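Local coordinates for protein 24-sterol C-methyltransferase (Haloferax volcanii, PDB 6F5Z) that probably transfers methyl groups from S-adenosyl-L-methionine as a putative class I methyltransferase that forms a complex with the activator Trm112, at residues R22-H25 with T26-A30; R54-R57 with D58-I62; M209-Y213 with R214-T218; E145-H148 with S149-W152. All coordinates share one frame; numbering follows the deposited sequence. Where two conformers were deposited one is given.

Contact 1 (R22-H25 with T26-A30); sequences RHWH and TAKHA. With SAH (S-adenosyl-L-homocysteine), chain G.
His23 O accepts two donors from the next turn, Ala27 N and Thr26 N, while the His23 ring reaches the ligand. Ala27 N, 2.8 Å from His23 O, lies in the carbonyl plane with an N-H...O angle of 166°; Thr26 N, 3.1 Å from the same O, arrives from above that plane. The imidazole is directed at the ligand pocket, and ND1 donates a nearly straight 2.8 Å bond to OXT of S-adenosyl-L-homocysteine, the acceptor lying in the ring plane at its edge; Tyr51 and Asp69 are among the ligand's other partners.

Trp24 O accepts from Lys28 N at 3.0 Å. With CG anti to the backbone N (chi1 -179°), the indole swings along the helix until Lys28 CB stands over the six-membered ring, 3.6 Å from its centroid, a CH-pi contact. This is an i to i+4 pairing within helix 16-33, whose side chains touch helix 51-60 and strands 104-110 and 178-185 of the Rossmann-like methyltransferase fold; the same indole also touches Ala55. An alanine at Trp24 would remove the aromatic floor under Lys28 CB, and is likely to leave a gap beside Ala55.

His25 O is 3.6 Å from Lys28 CE, where the extended lysine passes on its way to a salt bridge with Asp189. The ring of His25 lies against Arg22 O on one face, and its ND1 is hydrogen-bonded to Asp187.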
loop_
_atom_site.group_PDB
_atom_site.type_symbol
_atom_site.label_atom_id
_atom_site.label_comp_id
_atom_site.label_asym_id
_atom_site.label_seq_id
_atom_site.Cartn_x
_atom_site.Cartn_y
_atom_site.Cartn_z
ATOM N N ARG B 22 3.215 3.764 23.195
ATOM C CA ARG B 22 4.219 4.421 22.343
ATOM C C ARG B 22 4.036 3.989 20.867
ATOM O O ARG B 22 3.999 4.829 19.970
ATOM C CB ARG B 22 5.647 4.053 22.785
ATOM C CG ARG B 22 6.012 4.625 24.160
ATOM C CD ARG B 22 7.490 4.474 24.508
ATOM N NE ARG B 22 7.912 3.077 24.623
ATOM C CZ ARG B 22 7.778 2.325 25.712
ATOM N NH1 ARG B 22 8.199 1.069 25.712
ATOM N NH2 ARG B 22 7.216 2.820 26.807
ATOM N N HIS B 23 3.918 2.676 20.643
ATOM C CA HIS B 23 3.838 2.152 19.284
ATOM C C HIS B 23 2.558 2.525 18.575
ATOM O O HIS B 23 2.561 2.694 17.342
ATOM C CB HIS B 23 4.039 0.638 19.300
ATOM C CG HIS B 23 5.407 0.299 19.804
ATOM N ND1 HIS B 23 5.686 -0.924 20.381
ATOM C CD2 HIS B 23 6.524 1.068 19.850
ATOM C CE1 HIS B 23 6.962 -0.869 20.747
ATOM N NE2 HIS B 23 7.507 0.301 20.441
ATOM N N TRP B 24 1.459 2.706 19.344
ATOM C CA TRP B 24 0.186 3.108 18.734
ATOM C C TRP B 24 0.308 4.405 17.957
ATOM O O TRP B 24 -0.430 4.614 16.980
ATOM C CB TRP B 24 -0.864 3.312 19.847
ATOM C CG TRP B 24 -2.215 3.714 19.333
ATOM C CD1 TRP B 24 -2.870 4.893 19.570
ATOM C CD2 TRP B 24 -3.100 2.910 18.544
ATOM N NE1 TRP B 24 -4.113 4.871 18.979
ATOM C CE2 TRP B 24 -4.285 3.651 18.357
ATOM C CE3 TRP B 24 -3.018 1.612 18.006
ATOM C CZ2 TRP B 24 -5.363 3.157 17.604
ATOM C CZ3 TRP B 24 -4.077 1.124 17.254
ATOM C CH2 TRP B 24 -5.224 1.897 17.043
ATOM N N HIS B 25 1.222 5.315 18.383
ATOM C CA HIS B 25 1.360 6.599 17.688
ATOM C C HIS B 25 1.543 6.440 16.190
ATOM O O HIS B 25 1.052 7.269 15.419
ATOM C CB HIS B 25 2.577 7.384 18.191
ATOM C CG HIS B 25 2.530 7.750 19.645
ATOM N ND1 HIS B 25 3.669 8.201 20.294
ATOM C CD2 HIS B 25 1.515 7.681 20.540
ATOM C CE1 HIS B 25 3.306 8.425 21.557
ATOM N NE2 HIS B 25 2.036 8.109 21.767
ATOM N N THR B 26 2.261 5.384 15.779
ATOM C CA THR B 26 2.439 5.171 14.325
ATOM C C THR B 26 1.629 3.961 13.858
ATOM O O THR B 26 1.150 3.932 12.716
ATOM C CB THR B 26 3.907 5.026 13.951
ATOM O OG1 THR B 26 4.473 3.921 14.655
ATOM C CG2 THR B 26 4.686 6.306 14.230
ATOM N N ALA B 27 1.515 2.929 14.723
ATOM C CA ALA B 27 0.764 1.712 14.334
ATOM C C ALA B 27 -0.666 2.034 13.941
ATOM O O ALA B 27 -1.219 1.378 13.042
ATOM C CB ALA B 27 0.734 0.690 15.471
ATOM N N LYS B 28 -1.291 3.045 14.587
ATOM C CA LYS B 28 -2.676 3.338 14.231
ATOM C C LYS B 28 -2.797 3.667 12.745
ATOM O O LYS B 28 -3.823 3.303 12.143
ATOM C CB LYS B 28 -3.205 4.495 15.081
ATOM C CG LYS B 28 -2.552 5.834 14.862
ATOM C CD LYS B 28 -3.114 6.889 15.848
ATOM C CE LYS B 28 -2.453 8.229 15.665
ATOM N NZ LYS B 28 -2.837 9.166 16.756
ATOM N N HIS B 29 -1.801 4.347 12.166
ATOM C CA HIS B 29 -1.861 4.762 10.763
ATOM C C HIS B 29 -1.592 3.593 9.855
ATOM O O HIS B 29 -2.226 3.472 8.800
ATOM C CB HIS B 29 -0.843 5.866 10.468
ATOM C CG HIS B 29 -1.160 7.144 11.172
ATOM N ND1 HIS B 29 -2.343 7.821 10.935
ATOM C CD2 HIS B 29 -0.450 7.814 12.111
ATOM C CE1 HIS B 29 -2.298 8.911 11.687
ATOM N NE2 HIS B 29 -1.194 8.937 12.438
ATOM N N ALA B 30 -0.644 2.728 10.238
ATOM C CA ALA B 30 -0.336 1.558 9.396
ATOM C C ALA B 30 -1.530 0.589 9.397
ATOM O O ALA B 30 -1.916 0.072 8.353
ATOM C CB ALA B 30 0.906 0.844 9.919
HETATM N N SAH G . 3.898 -5.681 18.491
HETATM C CA SAH G . 3.974 -5.205 19.899
HETATM C CB SAH G . 5.211 -5.766 20.706
HETATM C CG SAH G . 6.552 -5.307 20.142
HETATM S SD SAH G . 7.934 -5.974 21.142
HETATM C C SAH G . 3.983 -3.656 19.987
HETATM O O SAH G . 3.891 -3.046 18.836
HETATM O OXT SAH G . 4.053 -3.075 21.045
HETATM C "C5'" SAH G . 8.414 -7.466 20.240
HETATM C "C4'" SAH G . 7.511 -8.656 20.511
HETATM O "O4'" SAH G . 7.937 -9.739 19.644
HETATM C "C3'" SAH G . 7.661 -9.159 21.952
HETATM O "O3'" SAH G . 6.402 -9.350 22.597
HETATM C "C2'" SAH G . 8.535 -10.410 21.806
HETATM O "O2'" SAH G . 8.340 -11.410 22.804
HETATM C "C1'" SAH G . 8.156 -10.911 20.413
HETATM N N9 SAH G . 9.195 -11.695 19.744
HETATM C C8 SAH G . 10.492 -11.314 19.499
HETATM N N7 SAH G . 11.194 -12.201 18.836
HETATM C C5 SAH G . 10.297 -13.237 18.622
HETATM C C6 SAH G . 10.421 -14.487 17.974
HETATM N N6 SAH G . 11.558 -14.937 17.425
HETATM N N1 SAH G . 9.330 -15.293 17.943
HETATM C C2 SAH G . 8.205 -14.880 18.543
HETATM N N3 SAH G . 7.969 -13.731 19.181
HETATM C C4 SAH G . 9.062 -12.940 19.181
#

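Contact 2 (R54-R57 with D58-I62); sequences RALR and DTKGI
Arg54 O and Asp58 N, 3.0 Å apart, form a backbone bond in the last turns of helix 51-60, and Lys60 N adds a 2.9 Å bond to Leu56 O. Ala55 O holds two donors from one residue: Thr59 N from one side of its carbonyl plane and Thr59 OG1, 2.7 Å away, from the other. The hydroxyl folds back because chi1 of 65° sets OG1 between the backbone N and the carbonyl carbon. Gly61 leaves the helix with positive phi, keeping a weak bond from its N to Arg57 O.

Apolar contact comes where the chain turns toward strand 64-69: Ile62 CG2 rests 3.9 Å from Leu56 CB, and both side chains meet Val42. This is the helix end of the beta-alpha-beta unit of strand 41-45, helix 51-60 and strand 64-69.

Two waters, both in the guanidinium plane at its edge, link Arg57 to following residues: one accepts from Arg57 NH1 and donates to Asp58 OD1 (2.9 Å); the other, 2.8 Å from Arg57 NE, donates to Ile62 O. Arg57 NH1 and Asp58 OD1, 4.4 Å apart, are too far for a salt bridge, so the opposite charges meet through one water.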
loop_
_atom_site.group_PDB
_atom_site.type_symbol
_atom_site.label_atom_id
_atom_site.label_comp_id
_atom_site.label_asym_id
_atom_site.label_seq_id
_atom_site.Cartn_x
_atom_site.Cartn_y
_atom_site.Cartn_z
ATOM N N ARG B 54 -6.981 -6.192 18.515
ATOM C CA ARG B 54 -8.183 -5.534 19.039
ATOM C C ARG B 54 -8.559 -4.327 18.185
ATOM O O ARG B 54 -9.743 -4.126 17.920
ATOM C CB ARG B 54 -7.996 -5.121 20.500
ATOM C CG ARG B 54 -7.948 -6.330 21.417
ATOM C CD ARG B 54 -7.917 -5.991 22.931
ATOM N NE ARG B 54 -6.740 -5.190 23.305
ATOM C CZ ARG B 54 -5.557 -5.716 23.612
ATOM N NH1 ARG B 54 -5.388 -7.038 23.621
ATOM N NH2 ARG B 54 -4.547 -4.928 23.947
ATOM N N ALA B 55 -7.572 -3.534 17.713
ATOM C CA ALA B 55 -7.823 -2.386 16.853
ATOM C C ALA B 55 -8.388 -2.838 15.512
ATOM O O ALA B 55 -9.338 -2.219 15.012
ATOM C CB ALA B 55 -6.540 -1.588 16.625
ATOM N N LEU B 56 -7.857 -3.942 14.946
ATOM C CA LEU B 56 -8.405 -4.413 13.670
ATOM C C LEU B 56 -9.822 -4.926 13.807
ATOM O O LEU B 56 -10.626 -4.768 12.877
ATOM C CB LEU B 56 -7.500 -5.469 13.059
ATOM C CG LEU B 56 -6.176 -4.931 12.484
ATOM C CD1 LEU B 56 -5.237 -6.079 12.114
ATOM C CD2 LEU B 56 -6.417 -3.969 11.298
ATOM N N ARG B 57 -10.137 -5.578 14.934
ATOM C CA ARG B 57 -11.525 -6.056 15.124
ATOM C C ARG B 57 -12.487 -4.885 15.328
ATOM O O ARG B 57 -13.532 -4.823 14.673
ATOM C CB ARG B 57 -11.577 -7.001 16.315
ATOM C CG ARG B 57 -12.944 -7.625 16.530
ATOM C CD ARG B 57 -12.815 -8.779 17.505
ATOM N NE ARG B 57 -14.130 -9.345 17.827
ATOM C CZ ARG B 57 -14.907 -8.887 18.806
ATOM N NH1 ARG B 57 -14.493 -7.887 19.581
ATOM N NH2 ARG B 57 -16.095 -9.437 19.030
ATOM N N ASP B 58 -12.081 -3.920 16.130
ATOM C CA ASP B 58 -12.912 -2.743 16.405
ATOM C C ASP B 58 -13.123 -1.818 15.218
ATOM O O ASP B 58 -14.197 -1.198 15.107
ATOM C CB ASP B 58 -12.325 -1.951 17.588
ATOM C CG ASP B 58 -12.251 -2.736 18.896
ATOM O OD1 ASP B 58 -12.999 -3.750 19.037
ATOM O OD2 ASP B 58 -11.405 -2.378 19.762
ATOM N N THR B 59 -12.124 -1.666 14.339
ATOM C CA THR B 59 -12.208 -0.694 13.234
ATOM C C THR B 59 -12.438 -1.308 11.858
ATOM O O THR B 59 -12.851 -0.596 10.940
ATOM C CB THR B 59 -10.952 0.185 13.159
ATOM O OG1 THR B 59 -9.815 -0.633 12.841
ATOM C CG2 THR B 59 -10.726 0.997 14.439
ATOM N N LYS B 60 -12.095 -2.585 11.684
ATOM C CA LYS B 60 -12.216 -3.201 10.365
ATOM C C LYS B 60 -13.033 -4.498 10.370
ATOM O O LYS B 60 -13.356 -5.017 9.304
ATOM C CB LYS B 60 -10.837 -3.389 9.728
ATOM C CG LYS B 60 -10.279 -2.026 9.280
ATOM C CD LYS B 60 -9.021 -2.143 8.478
ATOM C CE LYS B 60 -8.354 -0.816 8.193
ATOM N NZ LYS B 60 -9.109 0.061 7.251
ATOM N N GLY B 61 -13.415 -4.963 11.553
ATOM C CA GLY B 61 -14.257 -6.147 11.697
ATOM C C GLY B 61 -13.626 -7.468 11.290
ATOM O O GLY B 61 -14.306 -8.339 10.745
ATOM N N ILE B 62 -12.330 -7.667 11.562
ATOM C CA ILE B 62 -11.744 -8.970 11.306
ATOM C C ILE B 62 -12.539 -10.016 12.065
ATOM O O ILE B 62 -13.154 -9.722 13.100
ATOM C CB ILE B 62 -10.240 -9.037 11.663
ATOM C CG1 ILE B 62 -9.968 -8.794 13.159
ATOM C CG2 ILE B 62 -9.456 -8.053 10.808
ATOM C CD1 ILE B 62 -8.522 -9.247 13.589
HETATM O O HOH W 1 -11.935 -6.319 19.823
HETATM O O HOH W 2 -14.365 -10.796 15.489
#

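Contact 3 (M209-Y213 with R214-T218); sequences MVERY and RTFGT
Phe216 folds back along its helix onto Glu211. Its CB lies 3.7 Å from Arg212 O, and CG comes 3.6 Å from Glu211 O, the same carbonyl that accepts Phe216 N. Along the CD2 edge the ring slides under the glutamate: CE2 approaches Glu211 CG to 3.5 Å, and CZ meets Glu211 CD at the same separation. Glu211 CG thus stands over one face of the ring, displaced toward the rim, as a CH-pi contact. Beyond it the carboxylate runs nearly parallel to the ring, planes 19° apart, but past its CE2-CZ rim rather than over its centre. The extended glutamate, CG anti to its own N (chi1 -173°), carries the acid group that far.

The pairing of residues five apart follows from a wider, pi-type turn at the end of helix 206-216. Phe216 N reaches Glu211 O in a 2.8 Å bond with an N-H...O angle of 172°, and Gly217 N continues the pattern to Arg212 O, whereas Thr215 N makes weak bonds to both Val210 O and Glu211 O. Gly217 then leaves the helix with positive phi, and the chain enters strand 218-224, part of the central sheet of the Rossmann-like fold.

Arg212 CG, anti to the backbone N, lies over the ring of Tyr213, 3.5 Å above its plane; the bend at chi2 then turns the rest of the chain so that Tyr213 CE1 sits over the guanidinium. Arg212 NH1 donates a hydrogen bond to a water 2.9 Å away, which donates to Thr218 OG1.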
loop_
_atom_site.group_PDB
_atom_site.type_symbol
_atom_site.label_atom_id
_atom_site.label_comp_id
_atom_site.label_asym_id
_atom_site.label_seq_id
_atom_site.Cartn_x
_atom_site.Cartn_y
_atom_site.Cartn_z
ATOM N N MET B 209 15.949 14.529 18.039
ATOM C CA MET B 209 14.650 13.987 18.443
ATOM C C MET B 209 13.620 14.259 17.344
ATOM O O MET B 209 12.820 13.375 17.003
ATOM C CB MET B 209 14.202 14.591 19.779
ATOM C CG MET B 209 13.039 13.844 20.361
ATOM S SD MET B 209 12.643 14.490 22.009
ATOM C CE MET B 209 11.393 13.245 22.502
ATOM N N VAL B 210 13.628 15.479 16.778
ATOM C CA VAL B 210 12.671 15.821 15.718
ATOM C C VAL B 210 12.933 14.889 14.535
ATOM O O VAL B 210 11.979 14.352 13.978
ATOM C CB VAL B 210 12.801 17.306 15.290
ATOM C CG1 VAL B 210 12.008 17.591 14.016
ATOM C CG2 VAL B 210 12.338 18.223 16.408
ATOM N N GLU B 211 14.201 14.693 14.151
ATOM C CA GLU B 211 14.543 13.832 13.017
ATOM C C GLU B 211 14.044 12.403 13.273
ATOM O O GLU B 211 13.394 11.812 12.407
ATOM C CB GLU B 211 16.060 13.853 12.777
ATOM C CG GLU B 211 16.458 13.118 11.522
ATOM C CD GLU B 211 17.960 13.131 11.325
ATOM O OE1 GLU B 211 18.692 12.694 12.245
ATOM O OE2 GLU B 211 18.401 13.630 10.268
ATOM N N ARG B 212 14.264 11.879 14.478
ATOM C CA ARG B 212 13.839 10.520 14.827
ATOM C C ARG B 212 12.330 10.339 14.621
ATOM O O ARG B 212 11.889 9.361 14.001
ATOM C CB ARG B 212 14.196 10.162 16.295
ATOM C CG ARG B 212 13.459 8.931 16.858
ATOM C CD ARG B 212 13.838 7.641 16.127
ATOM N NE ARG B 212 13.059 6.544 16.701
ATOM C CZ ARG B 212 11.836 6.204 16.286
ATOM N NH1 ARG B 212 11.268 6.843 15.268
ATOM N NH2 ARG B 212 11.164 5.238 16.904
ATOM N N TYR B 213 11.543 11.254 15.195
ATOM C CA TYR B 213 10.101 11.044 15.238
ATOM C C TYR B 213 9.312 11.696 14.130
ATOM O O TYR B 213 8.346 11.083 13.666
ATOM C CB TYR B 213 9.550 11.458 16.627
ATOM C CG TYR B 213 10.086 10.568 17.739
ATOM C CD1 TYR B 213 9.709 9.232 17.834
ATOM C CD2 TYR B 213 10.961 11.065 18.706
ATOM C CE1 TYR B 213 10.237 8.396 18.816
ATOM C CE2 TYR B 213 11.482 10.234 19.703
ATOM C CZ TYR B 213 11.104 8.905 19.760
ATOM O OH TYR B 213 11.588 8.064 20.737
ATOM N N ARG B 214 9.624 12.959 13.785
ATOM C CA ARG B 214 8.822 13.671 12.784
ATOM C C ARG B 214 9.307 13.367 11.382
ATOM O O ARG B 214 8.478 13.424 10.466
ATOM C CB ARG B 214 8.837 15.205 13.039
ATOM C CG ARG B 214 8.425 15.635 14.460
ATOM C CD ARG B 214 7.024 15.210 14.894
ATOM N NE ARG B 214 6.574 16.022 16.017
ATOM C CZ ARG B 214 6.432 15.602 17.277
ATOM N NH1 ARG B 214 6.645 14.321 17.595
ATOM N NH2 ARG B 214 6.088 16.463 18.234
ATOM N N THR B 215 10.604 13.029 11.191
ATOM C CA THR B 215 11.156 12.814 9.853
ATOM C C THR B 215 11.243 11.341 9.505
ATOM O O THR B 215 10.685 10.938 8.485
ATOM C CB THR B 215 12.511 13.530 9.716
ATOM O OG1 THR B 215 12.343 14.922 10.000
ATOM C CG2 THR B 215 13.125 13.382 8.335
ATOM N N PHE B 216 11.995 10.554 10.281
ATOM C CA PHE B 216 12.180 9.121 9.984
ATOM C C PHE B 216 10.938 8.320 10.383
ATOM O O PHE B 216 10.364 7.588 9.580
ATOM C CB PHE B 216 13.398 8.554 10.736
ATOM C CG PHE B 216 14.741 9.153 10.367
ATOM C CD1 PHE B 216 14.951 9.697 9.111
ATOM C CD2 PHE B 216 15.783 9.203 11.291
ATOM C CE1 PHE B 216 16.202 10.216 8.741
ATOM C CE2 PHE B 216 17.052 9.684 10.916
ATOM C CZ PHE B 216 17.249 10.191 9.641
ATOM N N GLY B 217 10.531 8.441 11.634
ATOM C CA GLY B 217 9.369 7.690 12.112
ATOM C C GLY B 217 9.519 6.177 11.953
ATOM O O GLY B 217 10.628 5.624 12.022
ATOM N N THR B 218 8.383 5.507 11.764
ATOM C CA THR B 218 8.304 4.057 11.619
ATOM C C THR B 218 8.350 3.692 10.144
ATOM O O THR B 218 7.618 4.267 9.341
ATOM C CB THR B 218 6.960 3.573 12.209
ATOM O OG1 THR B 218 6.974 3.840 13.626
ATOM C CG2 THR B 218 6.723 2.084 12.039
HETATM O O HOH W 3 8.488 5.963 15.134
#

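Contact 4 (E145-H148 with S149-W152); sequences ENVH and SHEW
Ser149 turns back on Asn146 in a tight turn within the long loop that links strand 134-140 to helix 165-174, with Asn146 at the centre of an inverse gamma turn and residues 151-152 lying in a 3-10 segment.

Hydrogen bonds set the turn. Asn146 O accepts both Ser149 OG, 2.7 Å away and in the carbonyl plane, and Ser149 N at 2.9 Å, which lies above that plane. The serine torsion (chi1 70°) places OG between backbone N and carbonyl carbon, where it can share this acceptor. One residue on, His150 N bonds to Val147 O at 3.2 Å, again from above the carbonyl plane. Asn146 ND2 is taken by Asn141 O.

Ring contacts follow. Val147 CA sits over one face of the His150 imidazole, 3.8 Å from its centroid, as a CH-pi contact. Val147 O lies over a face of the same ring near the rim, and NE2 of the ring bonds to Glu144 O. A leucine in place of His150 would probably leave Glu144 O without this donor and Val147 CA without a flat ring to rest on. The Trp152 ring, in turn, has Ser149 CB over its centre.

One water links Val147 to Glu151: it donates to Val147 O and to Glu151 OE1, and accepts from Glu151 N at 2.9 Å.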
loop_
_atom_site.group_PDB
_atom_site.type_symbol
_atom_site.label_atom_id
_atom_site.label_comp_id
_atom_site.label_asym_id
_atom_site.label_seq_id
_atom_site.Cartn_x
_atom_site.Cartn_y
_atom_site.Cartn_z
ATOM N N GLU B 145 18.268 3.558 7.991
ATOM C CA GLU B 145 18.154 5.004 7.853
ATOM C C GLU B 145 17.860 5.697 9.196
ATOM O O GLU B 145 18.164 6.898 9.328
ATOM C CB GLU B 145 17.084 5.363 6.810
ATOM C CG GLU B 145 17.486 4.980 5.388
ATOM C CD GLU B 145 17.099 3.573 4.951
ATOM O OE1 GLU B 145 16.914 2.691 5.816
ATOM O OE2 GLU B 145 16.984 3.357 3.728
ATOM N N ASN B 146 17.264 4.973 10.170
ATOM C CA ASN B 146 16.953 5.597 11.473
ATOM C C ASN B 146 18.236 5.501 12.309
ATOM O O ASN B 146 18.437 4.569 13.077
ATOM C CB ASN B 146 15.752 4.932 12.138
ATOM C CG ASN B 146 15.421 5.522 13.487
ATOM O OD1 ASN B 146 15.942 6.584 13.876
ATOM N ND2 ASN B 146 14.597 4.811 14.250
ATOM N N VAL B 147 19.131 6.485 12.109
ATOM C CA VAL B 147 20.469 6.433 12.695
ATOM C C VAL B 147 20.425 6.306 14.234
ATOM O O VAL B 147 21.251 5.591 14.810
ATOM C CB VAL B 147 21.368 7.592 12.184
ATOM C CG1 VAL B 147 20.717 8.951 12.395
ATOM C CG2 VAL B 147 22.776 7.544 12.788
ATOM N N HIS B 148 19.422 6.938 14.868
ATOM C CA HIS B 148 19.203 6.922 16.312
ATOM C C HIS B 148 18.903 5.517 16.856
ATOM O O HIS B 148 19.034 5.266 18.058
ATOM C CB HIS B 148 18.033 7.858 16.645
ATOM C CG HIS B 148 17.933 9.047 15.745
ATOM N ND1 HIS B 148 17.273 8.974 14.532
ATOM C CD2 HIS B 148 18.447 10.293 15.888
ATOM C CE1 HIS B 148 17.376 10.184 14.002
ATOM N NE2 HIS B 148 18.053 11.015 14.786
ATOM N N SER B 149 18.470 4.582 15.972
ATOM C CA SER B 149 18.134 3.233 16.424
ATOM C C SER B 149 19.317 2.319 16.447
ATOM O O SER B 149 19.213 1.229 16.995
ATOM C CB SER B 149 17.051 2.610 15.537
ATOM O OG SER B 149 17.500 2.284 14.229
ATOM N N HIS B 150 20.417 2.707 15.788
ATOM C CA HIS B 150 21.562 1.795 15.665
ATOM C C HIS B 150 22.064 1.312 17.037
ATOM O O HIS B 150 22.290 0.108 17.238
ATOM C CB HIS B 150 22.700 2.464 14.895
ATOM C CG HIS B 150 22.384 2.797 13.472
ATOM N ND1 HIS B 150 23.322 3.377 12.662
ATOM C CD2 HIS B 150 21.240 2.625 12.764
ATOM C CE1 HIS B 150 22.732 3.559 11.488
ATOM N NE2 HIS B 150 21.482 3.107 11.505
ATOM N N GLU B 151 22.126 2.237 18.012
ATOM C CA GLU B 151 22.593 1.916 19.363
ATOM C C GLU B 151 21.685 0.955 20.126
ATOM O O GLU B 151 22.096 0.467 21.168
ATOM C CB GLU B 151 22.852 3.195 20.185
ATOM C CG GLU B 151 21.587 3.943 20.582
ATOM C CD GLU B 151 21.789 5.428 20.817
ATOM O OE1 GLU B 151 21.646 6.209 19.847
ATOM O OE2 GLU B 151 22.088 5.808 21.972
ATOM N N TRP B 152 20.461 0.657 19.623
ATOM C CA TRP B 152 19.565 -0.236 20.353
ATOM C C TRP B 152 20.136 -1.626 20.550
ATOM O O TRP B 152 19.825 -2.264 21.549
ATOM C CB TRP B 152 18.159 -0.320 19.719
ATOM C CG TRP B 152 17.428 0.988 19.613
ATOM C CD1 TRP B 152 17.794 2.201 20.133
ATOM C CD2 TRP B 152 16.145 1.181 19.003
ATOM N NE1 TRP B 152 16.835 3.149 19.843
ATOM C CE2 TRP B 152 15.806 2.544 19.157
ATOM C CE3 TRP B 152 15.276 0.342 18.283
ATOM C CZ2 TRP B 152 14.633 3.082 18.623
ATOM C CZ3 TRP B 152 14.103 0.872 17.779
ATOM C CH2 TRP B 152 13.790 2.226 17.957
HETATM O O HOH W 4 22.341 5.026 17.399
#

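Contact 1 is the one of the four that binds the ligand directly. Contact 2, its centre 14 Å away, meets it where Trp24 CZ3 packs 3.7 Å from Ala55 CB, bringing helix 16-33 against helix 51-60. Contact 3, with its centre 13 Å from that of contact 1, is joined to it by a probable hydrogen bond between Thr26 OG1 and Thr218 OG1 at 2.7 Å. Contacts 3 and 4 touch as well: Arg212 CD lies 3.3 Å from Asn146 OD1. The side chains of Arg212 and Trp152 remain about 11 and 10 Å from S-adenosyl-L-homocysteine. Contacts 2 and 4 lie on opposite sides of the chain's centre, their centres 32 Å apart.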